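Local coordinates for protein type C neurotoxin (Clostridium botulinum, PDB 3PME) that probably binds gangliosides and phospholipid headgroups at the nerve-cell membrane, serving as the receptor-binding domain of a botulinum neurotoxin of the C/D mosaic serotype, at residues A[5-10]-A[200-205]; A[66-71]-A[146-151]; A[150-155]-A[164-169]. All coordinates share one frame; numbering follows the deposited sequence.

Interaction 1: residues A[5-10]-A[200-205]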
ATOM      1  N   SER A   5      18.422 -19.529   2.951  1.00 38.67           N
ATOM      2  CA  SER A   5      18.187 -19.697   4.381  1.00 35.47           C
ATOM      3  C   SER A   5      16.700 -19.722   4.710  1.00 31.04           C
ATOM      4  O   SER A   5      16.319 -19.735   5.872  1.00 28.33           O
ATOM      5  CB  SER A   5      18.866 -18.580   5.169  1.00 34.37           C
ATOM      6  OG  SER A   5      18.336 -17.316   4.804  1.00 40.05           O
ATOM      7  N   LYS A   6      15.863 -19.725   3.680  1.00 31.63           N
ATOM      8  CA  LYS A   6      14.419 -19.756   3.882  1.00 28.29           C
ATOM      9  C   LYS A   6      13.986 -21.155   4.322  1.00 30.04           C
ATOM     10  O   LYS A   6      14.196 -22.127   3.594  1.00 35.84           O
ATOM     11  CB  LYS A   6      13.708 -19.342   2.592  1.00 31.76           C
ATOM     12  CG  LYS A   6      12.284 -18.872   2.781  1.00 34.99           C
ATOM     13  CD  LYS A   6      11.858 -17.921   1.659  1.00 36.80           C
ATOM     14  CE  LYS A   6      12.098 -18.530   0.293  1.00 39.12           C
ATOM     15  NZ  LYS A   6      11.544 -17.672  -0.805  1.00 41.08           N
ATOM     16  N   ILE A   7      13.401 -21.269   5.511  1.00 25.76           N
ATOM     17  CA  ILE A   7      12.934 -22.568   5.994  1.00 25.43           C
ATOM     18  C   ILE A   7      11.408 -22.689   5.957  1.00 26.85           C
ATOM     19  O   ILE A   7      10.853 -23.743   6.246  1.00 25.41           O
ATOM     20  CB  ILE A   7      13.501 -22.925   7.390  1.00 29.09           C
ATOM     21  CG1 ILE A   7      13.081 -21.901   8.444  1.00 26.70           C
ATOM     22  CG2 ILE A   7      15.020 -23.044   7.332  1.00 31.61           C
ATOM     23  CD1 ILE A   7      11.699 -22.136   8.995  1.00 29.37           C
ATOM     24  N   LEU A   8      10.739 -21.594   5.606  1.00 22.86           N
ATOM     25  CA  LEU A   8       9.297 -21.615   5.380  1.00 25.98           C
ATOM     26  C   LEU A   8       8.961 -20.478   4.439  1.00 23.27           C
ATOM     27  O   LEU A   8       9.425 -19.361   4.623  1.00 23.67           O
ATOM     28  CB  LEU A   8       8.524 -21.464   6.695  1.00 23.57           C
ATOM     29  CG  LEU A   8       7.002 -21.405   6.535  1.00 25.34           C
ATOM     30  CD1 LEU A   8       6.469 -22.743   6.051  1.00 24.91           C
ATOM     31  CD2 LEU A   8       6.337 -21.029   7.852  1.00 23.17           C
ATOM     32  N   SER A   9       8.187 -20.767   3.400  1.00 24.11           N
ATOM     33  CA  SER A   9       7.774 -19.745   2.458  1.00 22.88           C
ATOM     34  C   SER A   9       6.371 -20.070   1.963  1.00 25.74           C
ATOM     35  O   SER A   9       6.186 -20.966   1.126  1.00 25.22           O
ATOM     36  CB  SER A   9       8.763 -19.671   1.286  1.00 25.95           C
ATOM     37  OG  SER A   9       8.516 -18.536   0.474  1.00 26.36           O
ATOM     38  N   LEU A  10       5.376 -19.358   2.490  1.00 23.39           N
ATOM     39  CA  LEU A  10       3.999 -19.609   2.090  1.00 22.23           C
ATOM     40  C   LEU A  10       3.726 -18.881   0.788  1.00 24.70           C
ATOM     41  O   LEU A  10       3.749 -17.649   0.721  1.00 22.27           O
ATOM     42  CB  LEU A  10       3.008 -19.170   3.170  1.00 22.51           C
ATOM     43  CG  LEU A  10       3.159 -19.825   4.543  1.00 23.47           C
ATOM     44  CD1 LEU A  10       2.099 -19.253   5.483  1.00 22.41           C
ATOM     45  CD2 LEU A  10       3.039 -21.346   4.443  1.00 26.99           C
ATOM     46  N   ILE A 200       9.957 -17.441   6.807  1.00 20.58           N
ATOM     47  CA  ILE A 200      10.838 -17.533   7.966  1.00 22.17           C
ATOM     48  C   ILE A 200      12.213 -17.975   7.490  1.00 23.26           C
ATOM     49  O   ILE A 200      12.319 -18.854   6.652  1.00 22.88           O
ATOM     50  CB  ILE A 200      10.302 -18.499   9.029  1.00 19.82           C
ATOM     51  CG1 ILE A 200       8.942 -18.012   9.539  1.00 22.13           C
ATOM     52  CG2 ILE A 200      11.303 -18.615  10.209  1.00 22.41           C
ATOM     53  CD1 ILE A 200       8.285 -18.908  10.565  1.00 23.31           C
ATOM     54  N   PHE A 201      13.253 -17.340   8.022  1.00 22.02           N
ATOM     55  CA  PHE A 201      14.636 -17.605   7.621  1.00 22.87           C
ATOM     56  C   PHE A 201      15.405 -18.114   8.832  1.00 24.78           C
ATOM     57  O   PHE A 201      15.121 -17.716   9.964  1.00 23.19           O
ATOM     58  CB  PHE A 201      15.308 -16.318   7.123  1.00 25.12           C
ATOM     59  CG  PHE A 201      14.625 -15.679   5.943  1.00 26.89           C
ATOM     60  CD1 PHE A 201      13.526 -14.842   6.124  1.00 24.53           C
ATOM     61  CD2 PHE A 201      15.095 -15.895   4.657  1.00 27.85           C
ATOM     62  CE1 PHE A 201      12.902 -14.255   5.036  1.00 23.34           C
ATOM     63  CE2 PHE A 201      14.479 -15.312   3.571  1.00 28.83           C
ATOM     64  CZ  PHE A 201      13.381 -14.485   3.761  1.00 26.61           C
ATOM     65  N   SER A 202      16.386 -18.978   8.588  1.00 26.83           N
ATOM     66  CA  SER A 202      17.186 -19.553   9.670  1.00 26.67           C
ATOM     67  C   SER A 202      18.456 -18.750   9.923  1.00 29.97           C
ATOM     68  O   SER A 202      19.466 -19.282  10.382  1.00 26.93           O
ATOM     69  CB  SER A 202      17.562 -20.993   9.338  1.00 30.88           C
ATOM     70  OG  SER A 202      18.339 -21.016   8.155  1.00 32.71           O
ATOM     71  N   LYS A 203      18.411 -17.468   9.604  1.00 26.80           N
ATOM     72  CA  LYS A 203      19.509 -16.573   9.916  1.00 26.53           C
ATOM     73  C   LYS A 203      18.945 -15.191  10.186  1.00 27.17           C
ATOM     74  O   LYS A 203      17.792 -14.906   9.848  1.00 25.57           O
ATOM     75  CB  LYS A 203      20.507 -16.516   8.758  1.00 30.34           C
ATOM     76  CG  LYS A 203      19.926 -15.924   7.491  1.00 31.05           C
ATOM     77  CD  LYS A 203      20.878 -16.043   6.312  1.00 39.67           C
ATOM     78  CE  LYS A 203      21.831 -14.873   6.229  1.00 40.03           C
ATOM     79  NZ  LYS A 203      22.620 -14.942   4.963  1.00 43.60           N
ATOM     80  N   GLU A 204      19.765 -14.342  10.786  1.00 26.29           N
ATOM     81  CA  GLU A 204      19.445 -12.945  10.997  1.00 26.26           C
ATOM     82  C   GLU A 204      19.827 -12.185   9.730  1.00 26.40           C
ATOM     83  O   GLU A 204      21.006 -12.072   9.397  1.00 26.22           O
ATOM     84  CB  GLU A 204      20.234 -12.423  12.205  1.00 28.21           C
ATOM     85  CG  GLU A 204      20.104 -10.941  12.455  1.00 29.43           C
ATOM     86  CD  GLU A 204      20.990 -10.467  13.591  1.00 30.76           C
ATOM     87  OE1 GLU A 204      21.559 -11.328  14.298  1.00 30.16           O
ATOM     88  OE2 GLU A 204      21.120  -9.237  13.763  1.00 31.60           O
ATOM     89  N   LEU A 205      18.830 -11.690   8.996  1.00 24.79           N
ATOM     90  CA  LEU A 205      19.109 -11.022   7.732  1.00 23.85           C
ATOM     91  C   LEU A 205      19.752  -9.666   7.980  1.00 22.06           C
ATOM     92  O   LEU A 205      19.340  -8.942   8.885  1.00 24.79           O
ATOM     93  CB  LEU A 205      17.825 -10.826   6.924  1.00 24.90           C
ATOM     94  CG  LEU A 205      17.115 -12.070   6.392  1.00 24.79           C
ATOM     95  CD1 LEU A 205      15.902 -11.657   5.562  1.00 27.25           C
ATOM     96  CD2 LEU A 205      18.063 -12.920   5.569  1.00 28.45           C
TER

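Interaction 2: residues A[66-71]-A[146-151]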
ATOM      1  N   TYR A  66      17.367 -21.933  16.252  1.00 29.12           N
ATOM      2  CA  TYR A  66      17.290 -21.753  17.689  1.00 30.64           C
ATOM      3  C   TYR A  66      18.247 -20.668  18.180  1.00 26.98           C
ATOM      4  O   TYR A  66      18.122 -20.192  19.306  1.00 33.13           O
ATOM      5  CB  TYR A  66      17.534 -23.076  18.416  1.00 29.12           C
ATOM      6  CG  TYR A  66      16.288 -23.665  19.041  1.00 28.06           C
ATOM      7  CD1 TYR A  66      15.644 -23.012  20.081  1.00 24.89           C
ATOM      8  CD2 TYR A  66      15.773 -24.877  18.607  1.00 26.34           C
ATOM      9  CE1 TYR A  66      14.516 -23.547  20.669  1.00 22.17           C
ATOM     10  CE2 TYR A  66      14.636 -25.421  19.179  1.00 26.43           C
ATOM     11  CZ  TYR A  66      14.015 -24.750  20.216  1.00 24.43           C
ATOM     12  OH  TYR A  66      12.892 -25.280  20.800  1.00 22.15           O
ATOM     13  N   GLU A  67      19.201 -20.276  17.339  1.00 28.09           N
ATOM     14  CA  GLU A  67      20.134 -19.210  17.691  1.00 28.53           C
ATOM     15  C   GLU A  67      19.797 -17.896  16.997  1.00 24.32           C
ATOM     16  O   GLU A  67      19.917 -16.824  17.587  1.00 25.54           O
ATOM     17  CB  GLU A  67      21.568 -19.610  17.333  1.00 30.81           C
ATOM     18  CG  GLU A  67      21.966 -21.002  17.804  1.00 39.19           C
ATOM     19  CD  GLU A  67      23.225 -21.502  17.113  1.00 47.24           C
ATOM     20  OE1 GLU A  67      24.136 -20.680  16.865  1.00 51.70           O
ATOM     21  OE2 GLU A  67      23.301 -22.713  16.809  1.00 49.40           O
ATOM     22  N   ASN A  68      19.386 -17.982  15.737  1.00 25.69           N
ATOM     23  CA  ASN A  68      19.078 -16.783  14.965  1.00 24.11           C
ATOM     24  C   ASN A  68      18.041 -17.032  13.879  1.00 23.33           C
ATOM     25  O   ASN A  68      18.044 -18.074  13.226  1.00 25.96           O
ATOM     26  CB  ASN A  68      20.350 -16.166  14.366  1.00 26.73           C
ATOM     27  CG  ASN A  68      21.281 -17.198  13.743  1.00 30.62           C
ATOM     28  OD1 ASN A  68      20.853 -18.087  13.003  1.00 32.40           O
ATOM     29  ND2 ASN A  68      22.575 -17.077  14.046  1.00 35.87           N
ATOM     30  N   SER A  69      17.145 -16.066  13.684  1.00 21.95           N
ATOM     31  CA  SER A  69      16.095 -16.229  12.691  1.00 23.12           C
ATOM     32  C   SER A  69      15.616 -14.874  12.221  1.00 21.72           C
ATOM     33  O   SER A  69      15.898 -13.850  12.846  1.00 21.25           O
ATOM     34  CB  SER A  69      14.902 -16.957  13.301  1.00 22.41           C
ATOM     35  OG  SER A  69      14.281 -16.120  14.263  1.00 25.06           O
ATOM     36  N   SER A  70      14.874 -14.884  11.120  1.00 22.25           N
ATOM     37  CA  SER A  70      14.156 -13.703  10.668  1.00 21.68           C
ATOM     38  C   SER A  70      12.766 -14.124  10.223  1.00 21.45           C
ATOM     39  O   SER A  70      12.569 -15.224   9.705  1.00 22.03           O
ATOM     40  CB  SER A  70      14.887 -13.010   9.520  1.00 21.02           C
ATOM     41  OG  SER A  70      16.234 -12.702   9.881  1.00 22.84           O
ATOM     42  N   VAL A  71      11.803 -13.239  10.426  1.00 19.08           N
ATOM     43  CA  VAL A  71      10.456 -13.481   9.961  1.00 20.57           C
ATOM     44  C   VAL A  71      10.085 -12.269   9.117  1.00 18.36           C
ATOM     45  O   VAL A  71      10.280 -11.142   9.560  1.00 19.05           O
ATOM     46  CB  VAL A  71       9.483 -13.605  11.142  1.00 19.37           C
ATOM     47  CG1 VAL A  71       8.077 -13.779  10.623  1.00 22.29           C
ATOM     48  CG2 VAL A  71       9.898 -14.775  12.074  1.00 19.33           C
ATOM     49  N   THR A 146      14.006  -9.667  13.209  1.00 19.45           N
ATOM     50  CA  THR A 146      15.191 -10.524  13.355  1.00 19.65           C
ATOM     51  C   THR A 146      15.357 -10.883  14.830  1.00 20.36           C
ATOM     52  O   THR A 146      15.039 -10.084  15.720  1.00 20.75           O
ATOM     53  CB  THR A 146      16.489  -9.889  12.786  1.00 20.32           C
ATOM     54  OG1 THR A 146      16.851  -8.731  13.558  1.00 23.25           O
ATOM     55  CG2 THR A 146      16.311  -9.484  11.319  1.00 24.33           C
ATOM     56  N   ASN A 147      15.826 -12.102  15.077  1.00 20.95           N
ATOM     57  CA  ASN A 147      15.998 -12.592  16.440  1.00 20.90           C
ATOM     58  C   ASN A 147      17.374 -13.192  16.588  1.00 22.98           C
ATOM     59  O   ASN A 147      17.790 -13.996  15.770  1.00 22.05           O
ATOM     60  CB  ASN A 147      14.968 -13.679  16.757  1.00 24.55           C
ATOM     61  CG  ASN A 147      13.536 -13.204  16.593  1.00 25.64           C
ATOM     62  OD1 ASN A 147      12.989 -12.529  17.463  1.00 27.15           O
ATOM     63  ND2 ASN A 147      12.916 -13.573  15.480  1.00 26.83           N
ATOM     64  N   ASN A 148      18.087 -12.798  17.633  1.00 23.91           N
ATOM     65  CA  ASN A 148      19.343 -13.457  17.941  1.00 24.37           C
ATOM     66  C   ASN A 148      19.459 -13.685  19.440  1.00 23.43           C
ATOM     67  O   ASN A 148      19.453 -12.744  20.235  1.00 25.72           O
ATOM     68  CB  ASN A 148      20.543 -12.671  17.403  1.00 25.90           C
ATOM     69  CG  ASN A 148      21.792 -13.521  17.308  1.00 29.79           C
ATOM     70  OD1 ASN A 148      22.158 -14.215  18.259  1.00 27.99           O
ATOM     71  ND2 ASN A 148      22.452 -13.481  16.157  1.00 29.30           N
ATOM     72  N   ILE A 149      19.534 -14.953  19.804  1.00 27.56           N
ATOM     73  CA  ILE A 149      19.567 -15.348  21.206  1.00 29.17           C
ATOM     74  C   ILE A 149      20.785 -14.770  21.924  1.00 32.13           C
ATOM     75  O   ILE A 149      20.822 -14.715  23.153  1.00 31.60           O
ATOM     76  CB  ILE A 149      19.528 -16.883  21.336  1.00 32.09           C
ATOM     77  CG1 ILE A 149      19.037 -17.286  22.724  1.00 38.44           C
ATOM     78  CG2 ILE A 149      20.875 -17.487  20.994  1.00 30.48           C
ATOM     79  CD1 ILE A 149      17.675 -16.710  23.053  1.00 41.87           C
ATOM     80  N   MET A 150      21.764 -14.307  21.151  1.00 28.11           N
ATOM     81  CA  MET A 150      22.963 -13.700  21.721  1.00 30.23           C
ATOM     82  C   MET A 150      22.764 -12.232  22.058  1.00 32.66           C
ATOM     83  O   MET A 150      23.646 -11.599  22.638  1.00 30.67           O
ATOM     84  CB  MET A 150      24.154 -13.854  20.773  1.00 32.97           C
ATOM     85  CG  MET A 150      24.743 -15.256  20.759  1.00 39.82           C
ATOM     86  SD  MET A 150      26.044 -15.442  19.527  1.00 54.57           S
ATOM     87  CE  MET A 150      25.104 -15.234  18.013  1.00 45.85           C
ATOM     88  N   GLY A 151      21.611 -11.677  21.702  1.00 26.76           N
ATOM     89  CA  GLY A 151      21.390 -10.278  21.991  1.00 28.11           C
ATOM     90  C   GLY A 151      19.957  -9.815  21.914  1.00 23.94           C
ATOM     91  O   GLY A 151      19.269  -9.720  22.937  1.00 22.01           O
TER

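Interaction 3: residues A[150-155]-A[164-169]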
ATOM      1  N   MET A 150      21.764 -14.307  21.151  1.00 28.11           N
ATOM      2  CA  MET A 150      22.963 -13.700  21.721  1.00 30.23           C
ATOM      3  C   MET A 150      22.764 -12.232  22.058  1.00 32.66           C
ATOM      4  O   MET A 150      23.646 -11.599  22.638  1.00 30.67           O
ATOM      5  CB  MET A 150      24.154 -13.854  20.773  1.00 32.97           C
ATOM      6  CG  MET A 150      24.743 -15.256  20.759  1.00 39.82           C
ATOM      7  SD  MET A 150      26.044 -15.442  19.527  1.00 54.57           S
ATOM      8  CE  MET A 150      25.104 -15.234  18.013  1.00 45.85           C
ATOM      9  N   GLY A 151      21.611 -11.677  21.702  1.00 26.76           N
ATOM     10  CA  GLY A 151      21.390 -10.278  21.991  1.00 28.11           C
ATOM     11  C   GLY A 151      19.957  -9.815  21.914  1.00 23.94           C
ATOM     12  O   GLY A 151      19.269  -9.720  22.937  1.00 22.01           O
ATOM     13  N   TYR A 152      19.509  -9.520  20.695  1.00 24.85           N
ATOM     14  CA  TYR A 152      18.297  -8.730  20.500  1.00 24.07           C
ATOM     15  C   TYR A 152      17.340  -9.291  19.475  1.00 21.42           C
ATOM     16  O   TYR A 152      17.714 -10.024  18.556  1.00 22.12           O
ATOM     17  CB  TYR A 152      18.668  -7.297  20.092  1.00 23.92           C
ATOM     18  CG  TYR A 152      19.663  -6.741  21.050  1.00 21.40           C
ATOM     19  CD1 TYR A 152      21.000  -7.032  20.904  1.00 28.88           C
ATOM     20  CD2 TYR A 152      19.261  -6.004  22.149  1.00 23.45           C
ATOM     21  CE1 TYR A 152      21.910  -6.584  21.806  1.00 22.76           C
ATOM     22  CE2 TYR A 152      20.184  -5.544  23.066  1.00 24.68           C
ATOM     23  CZ  TYR A 152      21.507  -5.845  22.872  1.00 26.92           C
ATOM     24  OH  TYR A 152      22.475  -5.421  23.751  1.00 28.14           O
ATOM     25  N   MET A 153      16.082  -8.925  19.643  1.00 21.06           N
ATOM     26  CA  MET A 153      15.161  -9.027  18.524  1.00 18.98           C
ATOM     27  C   MET A 153      14.887  -7.610  18.037  1.00 20.90           C
ATOM     28  O   MET A 153      14.859  -6.664  18.821  1.00 21.55           O
ATOM     29  CB  MET A 153      13.902  -9.779  18.914  1.00 21.35           C
ATOM     30  CG  MET A 153      13.150  -9.205  20.069  1.00 21.61           C
ATOM     31  SD  MET A 153      11.765 -10.290  20.432  1.00 29.78           S
ATOM     32  CE  MET A 153      10.968  -9.333  21.709  1.00 26.01           C
ATOM     33  N   LYS A 154      14.722  -7.463  16.729  1.00 19.12           N
ATOM     34  CA  LYS A 154      14.638  -6.152  16.122  1.00 17.47           C
ATOM     35  C   LYS A 154      13.477  -6.131  15.148  1.00 16.68           C
ATOM     36  O   LYS A 154      13.227  -7.113  14.459  1.00 19.64           O
ATOM     37  CB  LYS A 154      15.930  -5.820  15.384  1.00 19.80           C
ATOM     38  CG  LYS A 154      17.110  -5.556  16.339  1.00 22.23           C
ATOM     39  CD  LYS A 154      18.473  -5.783  15.663  1.00 24.43           C
ATOM     40  CE  LYS A 154      18.878  -4.645  14.739  1.00 24.49           C
ATOM     41  NZ  LYS A 154      20.160  -4.954  14.019  1.00 28.83           N
ATOM     42  N   LEU A 155      12.785  -5.001  15.123  1.00 16.89           N
ATOM     43  CA  LEU A 155      11.623  -4.818  14.264  1.00 17.47           C
ATOM     44  C   LEU A 155      11.912  -3.799  13.178  1.00 17.79           C
ATOM     45  O   LEU A 155      12.262  -2.645  13.466  1.00 18.52           O
ATOM     46  CB  LEU A 155      10.442  -4.342  15.106  1.00 18.30           C
ATOM     47  CG  LEU A 155       9.189  -3.979  14.311  1.00 19.51           C
ATOM     48  CD1 LEU A 155       8.744  -5.162  13.482  1.00 23.41           C
ATOM     49  CD2 LEU A 155       8.106  -3.573  15.285  1.00 23.12           C
ATOM     50  N   SER A 164      14.147  -2.115  19.005  1.00 22.19           N
ATOM     51  CA  SER A 164      14.956  -3.251  19.408  1.00 22.18           C
ATOM     52  C   SER A 164      14.587  -3.610  20.844  1.00 23.85           C
ATOM     53  O   SER A 164      14.131  -2.756  21.609  1.00 22.84           O
ATOM     54  CB  SER A 164      16.441  -2.904  19.316  1.00 23.55           C
ATOM     55  OG  SER A 164      17.251  -4.018  19.674  1.00 25.40           O
ATOM     56  N   GLU A 165      14.760  -4.879  21.194  1.00 21.74           N
ATOM     57  CA  GLU A 165      14.497  -5.348  22.544  1.00 24.97           C
ATOM     58  C   GLU A 165      15.471  -6.458  22.900  1.00 23.34           C
ATOM     59  O   GLU A 165      15.743  -7.358  22.108  1.00 22.38           O
ATOM     60  CB  GLU A 165      13.050  -5.837  22.689  1.00 25.20           C
ATOM     61  CG  GLU A 165      12.672  -6.194  24.120  1.00 28.65           C
ATOM     62  CD  GLU A 165      12.448  -4.969  24.986  1.00 33.60           C
ATOM     63  OE1 GLU A 165      12.308  -3.862  24.427  1.00 39.15           O
ATOM     64  OE2 GLU A 165      12.394  -5.115  26.225  1.00 42.86           O
ATOM     65  N   ARG A 166      16.002  -6.388  24.111  1.00 24.91           N
ATOM     66  CA  ARG A 166      16.970  -7.371  24.559  1.00 26.78           C
ATOM     67  C   ARG A 166      16.266  -8.692  24.841  1.00 24.66           C
ATOM     68  O   ARG A 166      15.209  -8.705  25.465  1.00 26.81           O
ATOM     69  CB  ARG A 166      17.656  -6.847  25.818  1.00 28.58           C
ATOM     70  CG  ARG A 166      18.792  -7.687  26.324  1.00 32.52           C
ATOM     71  CD  ARG A 166      19.573  -6.897  27.373  1.00 34.59           C
ATOM     72  NE  ARG A 166      18.743  -6.513  28.512  1.00 41.91           N
ATOM     73  CZ  ARG A 166      18.086  -5.360  28.621  1.00 42.76           C
ATOM     74  NH1 ARG A 166      18.152  -4.450  27.652  1.00 45.62           N
ATOM     75  NH2 ARG A 166      17.354  -5.116  29.701  1.00 45.34           N
ATOM     76  N   ILE A 167      16.834  -9.792  24.361  1.00 23.22           N
ATOM     77  CA  ILE A 167      16.274 -11.109  24.656  1.00 24.55           C
ATOM     78  C   ILE A 167      17.312 -12.056  25.248  1.00 27.20           C
ATOM     79  O   ILE A 167      16.983 -13.168  25.647  1.00 24.73           O
ATOM     80  CB  ILE A 167      15.611 -11.771  23.419  1.00 24.58           C
ATOM     81  CG1 ILE A 167      16.604 -11.891  22.257  1.00 24.03           C
ATOM     82  CG2 ILE A 167      14.363 -10.998  22.989  1.00 24.89           C
ATOM     83  CD1 ILE A 167      16.116 -12.760  21.121  1.00 25.15           C
ATOM     84  N   GLU A 168      18.560 -11.599  25.307  1.00 27.04           N
ATOM     85  CA  GLU A 168      19.647 -12.422  25.815  1.00 31.89           C
ATOM     86  C   GLU A 168      19.420 -12.746  27.283  1.00 29.50           C
ATOM     87  O   GLU A 168      20.000 -13.694  27.813  1.00 33.39           O
ATOM     88  CB  GLU A 168      20.985 -11.696  25.643  1.00 32.62           C
ATOM     89  CG  GLU A 168      22.201 -12.560  25.938  1.00 40.41           C
ATOM     90  CD  GLU A 168      23.493 -11.758  25.967  1.00 43.60           C
ATOM     91  OE1 GLU A 168      23.417 -10.509  26.057  1.00 44.49           O
ATOM     92  OE2 GLU A 168      24.578 -12.380  25.907  1.00 48.15           O
ATOM     93  N   ASP A 169      18.572 -11.960  27.937  1.00 28.40           N
ATOM     94  CA  ASP A 169      18.282 -12.144  29.354  1.00 30.44           C
ATOM     95  C   ASP A 169      17.061 -13.035  29.636  1.00 29.80           C
ATOM     96  O   ASP A 169      16.769 -13.343  30.792  1.00 31.36           O
ATOM     97  CB  ASP A 169      18.118 -10.783  30.047  1.00 33.22           C
ATOM     98  CG  ASP A 169      17.029  -9.923  29.415  1.00 34.07           C
ATOM     99  OD1 ASP A 169      16.831  -9.993  28.181  1.00 34.39           O
ATOM    100  OD2 ASP A 169      16.377  -9.159  30.159  1.00 40.26           O
TER

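Interaction 1: residues A[5-10]-A[200-205]
A classic beta bulge marks this antiparallel pairing in the concanavalin-like, N-terminal half of the receptor-binding domain, where the start of strand 6-13 meets the end of strand 193-201. Ile7 and Leu8 both face Ile200, whose O receives Ile7 N at 2.9 Å and, weakly, Leu8 N at 3.3 Å. Ile200 N returns a bond to Leu8 O (3.0 Å), with the donor lying 25° out of the carbonyl plane.

Lys6 and Phe201 lie side by side on one face of the sheet, pointing the same way, so that the lysine CD runs alongside ring atom CE2. Ile200 goes to the face shared with Leu8 and is crossed obliquely from two directions: Ile7 CD1 reaches its CG2 branch at 3.7 Å, and Leu8 CD2 meets its CD1 tip at 4.0 Å. Ile7 has CG1 between the backbone N and the carbonyl carbon (chi1 61°), which brings this arm across to Ile200 while CG2 sits against Ser202 CB. From strand 178-181, Ile179 packs on both Leu8 and Ile200.

Leu205 CD1 lies over the centre of the Phe201 ring, 3.9 Å above its plane, whereas Ser5 OG comes to the ring edge near that plane. This hydroxyl is hydrogen-bonded to Ile2 O. Before the bulge in segment 5-10, Ser5 O accepts Ser202 N in its carbonyl plane, at 160° on the hydrogen. Lys203, its CG likewise between backbone N and carbonyl carbon, lays CD against Ser5 CB at 3.4 Å, tighter than a usual carbon contact.

Interaction 2: residues A[66-71]-A[146-151]
Asn147 lays its side chain alongside Ser69, with CB 3.6 Å from Ser69 OG and ND2 donating to the same hydroxyl oxygen at 3.1 Å. The bond is somewhat bent, 147° at the hydrogen, and OG sits 21° out of the amide plane. The first torsions start both groups toward each other: Asn147 CG is anti to its carbonyl carbon, while Ser69 OG takes the crowded position between backbone N and carbonyl carbon.

Underneath, Ser69 and Asn147 form an antiparallel hydrogen-bonded pair, Ser69 N to Asn147 O (3.0 Å) and Asn147 N to Ser69 O (2.8 Å), both in the carbonyl planes. The strands 68-71 and 146-148 run 167° apart in direction. On the other face are Asn68, Ser70, Thr146 and Asn148. There Thr146 turns its CG2 methyl to Ser70 OG at 3.5 Å; that hydroxyl is hydrogen-bonded to Lys203 O and Leu205 N.

Where the pairing ends, Ile149 N still reaches Glu67 O, nearly straight at 2.9 Å, and Ile149 CG2 rests against the same carbonyl. Ile149 is already inside a type I turn that runs from Asn148 to Gly151. With Asn148 CG anti to the backbone N, OD1 accepts Met150 N on a lone pair at 2.9 Å, an Asx turn, and ND2 is bonded to Glu204 OE1.

The contact is thus bound mainly through amides, hydroxyls and carbonyls rather than an apolar core, which implies that alignment is set by directional bonds, with Asn148 tying the turn to the 200-205 segment.

Interaction 3: residues A[150-155]-A[164-169]
The Tyr152 ring is approached obliquely, neither squarely on a face nor at an edge: Arg166 CA stands 3.6 Å from its CD2, with Ser164 OG and Glu165 O nearer its root. Arg166 lies beside the tyrosine, pointing the same way, but the guanidinium and ring planes are 78° apart, so the two flat groups are far from parallel, and it is the aliphatic CB and CG that run past CE2. These residues belong to the beta hairpin of strands 152-157 and 160-166 in the concanavalin-like half of the domain.

Between 150-155 and 164-169 the hydrogen-bonded pair is Met153 with Glu165. Met153 N meets Glu165 O at 2.9 Å and Glu165 N meets Met153 O at 3.0 Å, each donor coming nearly along the C=O axis. Met153 points to the same face as Glu165; its chain, extended beyond CG, is crossed at about a right angle by Ile167 from the loop after the strand. The methyl CG2 of Ile167 lies 3.6 Å from Met153 CG and also touches SD and CE. Trp111 and Leu113 of strand 108-114 pack on Met153, and Leu113 also on Ile167, placing this apolar pair between sheets of the sandwich.

At the open end of the hairpin Gly151 and Tyr152 form a classic bulge facing Asn148, and Gly151 O takes two donors: Ile167 N, almost straight at 172° and 2.8 Å, and Glu168 N, weakly. Arg166 has a long ion pair with Asp169, whose carboxylate has a firmer partner in Lys121. Glu168, with CG anti to its backbone N (chi1 -171°), runs alongside the chain at Met150, its CD 3.3 Å from Met150 O, without a hydrogen bond because Met150 O and Glu168 OE2 are both acceptors.

Overall arrangement
The three interactions lie in one antiparallel sheet, reading across it as strands 6-13, 193-201, 68-77, 141-148, 152-157 and 160-166. Interactions 1 and 2, with centres about 11 Å apart, are joined where Phe201 N probably bonds Ser70 O (2.8 Å). Interactions 2 and 3, about 8 Å between centres, share Met150 and Gly151 and are linked by a probable bond from Lys154 N to Thr146 O (2.8 Å). Interactions 1 and 3, about 18 Å apart by centres, do not touch. A sulfate, probably from the crystallisation liquor, lies about 4 Å from the Lys154 side chain. As in related clostridial neurotoxins, ganglioside recognition probably lies in the trefoil half rather than in this sheet.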